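PDB 4V16: SVP1-like protein 2 from Kluyveromyces lactis, which probably binds phosphatidylinositol 3,5-bisphosphate through its beta-propeller and so associates with membranes, as a PROPPIN-family protein. Local coordinates for residues Gln87-Val92 / Asn123-Ile128. Sequence-based numbering, arbitrary orientation.
Sequences QDITRV and NPWNKI
Trp125 lays its indole against Thr90 and Ile89, joining two neighbouring blades of the PROPPIN beta-propeller at the outer rim. Thr90 and Ile89 lie on 87-93, an outermost strand of one blade, which turns a corner at Ile89, whereas 123-128 is part of the loop linking strands 115-120 and 132-133 of the next. This loop comes in from Asn123, whose backbone N sits 3.2 Å above the indole plane, displaced toward the rim near NE1, on the face opposite Thr90. A cis peptide bond then leads into Pro124, and Trp125 follows where the loop bends. With CG anti to its own carbonyl carbon (chi1 -51°), the indole reaches back across the blade boundary, while Phe121 meets it edge-to-face and Ile108 also touches it from within its own blade. Thr90 lies over one face, opposite Asn123: its CG2 makes a CH-pi contact with the five-membered ring, 3.8 Å from the centroid. The hydroxyl lies over the same face, OG1 being 3.5 Å from CD2 of Trp125. Farther out along the indole, Ile89 meets the benzo ring obliquely, its CG2 3.4 Å from CZ2 of Trp125. An alanine in place of Trp125 would probably leave Thr90 CG2 without its aromatic face and open a gap beside Ile89. Asn126 returns the loop to its own blade through a backbone hydrogen bond with Lys120, and Lys127 follows, its NZ in a salt bridge with OD1 of Asp131.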
loop_
_atom_site.group_PDB
_atom_site.type_symbol
_atom_site.label_atom_id
_atom_site.label_comp_id
_atom_site.label_asym_id
_atom_site.label_seq_id
_atom_site.Cartn_x
_atom_site.Cartn_y
_atom_site.Cartn_z
ATOM N N GLN A 87 11.473 21.516 9.431
ATOM C CA GLN A 87 11.525 22.365 8.244
ATOM C C GLN A 87 11.655 21.543 6.963
ATOM O O GLN A 87 11.905 20.339 7.007
ATOM C CB GLN A 87 12.694 23.348 8.340
ATOM C CG GLN A 87 14.062 22.707 8.169
ATOM C CD GLN A 87 15.183 23.723 8.214
ATOM O OE1 GLN A 87 14.960 24.901 8.495
ATOM N NE2 GLN A 87 16.400 23.273 7.930
ATOM N N ASP A 88 11.496 22.209 5.823
ATOM C CA ASP A 88 11.651 21.559 4.528
ATOM C C ASP A 88 13.119 21.268 4.245
ATOM O O ASP A 88 13.995 22.055 4.601
ATOM C CB ASP A 88 11.075 22.430 3.406
ATOM C CG ASP A 88 9.574 22.629 3.525
ATOM O OD1 ASP A 88 8.882 21.708 4.007
ATOM O OD2 ASP A 88 9.087 23.709 3.124
ATOM N N ILE A 89 13.378 20.130 3.613
ATOM C CA ILE A 89 14.705 19.823 3.098
ATOM C C ILE A 89 14.788 20.341 1.667
ATOM O O ILE A 89 15.700 21.091 1.319
ATOM C CB ILE A 89 15.005 18.314 3.146
ATOM C CG1 ILE A 89 14.964 17.824 4.595
ATOM C CG2 ILE A 89 16.368 18.019 2.526
ATOM C CD1 ILE A 89 15.136 16.329 4.756
ATOM N N THR A 90 13.825 19.934 0.846
ATOM C CA THR A 90 13.670 20.471 -0.502
ATOM C C THR A 90 12.208 20.455 -0.929
ATOM O O THR A 90 11.353 19.896 -0.242
ATOM C CB THR A 90 14.487 19.678 -1.544
ATOM O OG1 THR A 90 14.295 18.273 -1.341
ATOM C CG2 THR A 90 15.965 20.010 -1.443
ATOM N N ARG A 91 11.936 21.082 -2.069
ATOM C CA ARG A 91 10.626 21.028 -2.700
ATOM C C ARG A 91 10.809 20.666 -4.168
ATOM O O ARG A 91 11.719 21.169 -4.825
ATOM C CB ARG A 91 9.891 22.359 -2.555
ATOM C CG ARG A 91 9.673 22.780 -1.106
ATOM C CD ARG A 91 10.351 24.101 -0.751
ATOM N NE ARG A 91 9.389 25.191 -0.626
ATOM C CZ ARG A 91 9.694 26.416 -0.209
ATOM N NH1 ARG A 91 10.944 26.718 0.120
ATOM N NH2 ARG A 91 8.747 27.340 -0.121
ATOM N N VAL A 92 9.949 19.785 -4.670
ATOM C CA VAL A 92 10.041 19.315 -6.048
ATOM C C VAL A 92 8.791 19.714 -6.821
ATOM O O VAL A 92 7.670 19.488 -6.362
ATOM C CB VAL A 92 10.228 17.786 -6.104
ATOM C CG1 VAL A 92 10.266 17.297 -7.543
ATOM C CG2 VAL A 92 11.505 17.384 -5.378
ATOM N N ASN A 123 20.521 15.084 -1.753
ATOM C CA ASN A 123 21.022 16.108 -2.664
ATOM C C ASN A 123 21.674 15.464 -3.887
ATOM O O ASN A 123 22.414 14.488 -3.749
ATOM C CB ASN A 123 22.018 17.017 -1.941
ATOM C CG ASN A 123 22.013 18.434 -2.480
ATOM O OD1 ASN A 123 21.211 19.266 -2.056
ATOM N ND2 ASN A 123 22.912 18.716 -3.417
ATOM N N PRO A 124 21.415 16.005 -5.092
ATOM C CA PRO A 124 20.657 17.218 -5.434
ATOM C C PRO A 124 19.139 17.027 -5.561
ATOM O O PRO A 124 18.455 17.970 -5.964
ATOM C CB PRO A 124 21.251 17.610 -6.785
ATOM C CG PRO A 124 21.590 16.307 -7.415
ATOM C CD PRO A 124 22.013 15.389 -6.291
ATOM N N TRP A 125 18.629 15.845 -5.225
ATOM C CA TRP A 125 17.196 15.548 -5.331
ATOM C C TRP A 125 16.692 15.691 -6.771
ATOM O O TRP A 125 15.631 16.269 -7.009
ATOM C CB TRP A 125 16.380 16.463 -4.405
ATOM C CG TRP A 125 16.872 16.491 -2.986
ATOM C CD1 TRP A 125 17.808 17.332 -2.459
ATOM C CD2 TRP A 125 16.449 15.639 -1.915
ATOM N NE1 TRP A 125 17.999 17.053 -1.127
ATOM C CE2 TRP A 125 17.175 16.019 -0.768
ATOM C CE3 TRP A 125 15.529 14.591 -1.813
ATOM C CZ2 TRP A 125 17.009 15.389 0.465
ATOM C CZ3 TRP A 125 15.365 13.966 -0.587
ATOM C CH2 TRP A 125 16.102 14.367 0.534
ATOM N N ASN A 126 17.453 15.149 -7.719
ATOM C CA ASN A 126 17.146 15.284 -9.141
ATOM C C ASN A 126 16.534 14.019 -9.736
ATOM O O ASN A 126 16.555 12.957 -9.114
ATOM C CB ASN A 126 18.415 15.642 -9.917
ATOM C CG ASN A 126 19.431 14.512 -9.927
ATOM O OD1 ASN A 126 19.742 13.926 -8.889
ATOM N ND2 ASN A 126 19.943 14.192 -11.109
ATOM N N LYS A 127 16.000 14.139 -10.951
ATOM C CA LYS A 127 15.455 12.989 -11.665
ATOM C C LYS A 127 16.592 12.093 -12.138
ATOM O O LYS A 127 17.600 12.576 -12.654
ATOM C CB LYS A 127 14.601 13.432 -12.855
ATOM C CG LYS A 127 13.665 14.582 -12.541
ATOM C CD LYS A 127 12.627 14.798 -13.634
ATOM C CE LYS A 127 11.503 13.777 -13.552
ATOM N NZ LYS A 127 10.323 14.183 -14.368
ATOM N N ILE A 128 16.420 10.787 -11.963
ATOM C CA ILE A 128 17.469 9.821 -12.266
ATOM C C ILE A 128 17.287 9.216 -13.655
ATOM O O ILE A 128 18.250 8.770 -14.279
ATOM C CB ILE A 128 17.493 8.694 -11.216
ATOM C CG1 ILE A 128 17.710 9.292 -9.824
ATOM C CG2 ILE A 128 18.586 7.672 -11.537
ATOM C CD1 ILE A 128 17.613 8.288 -8.709
#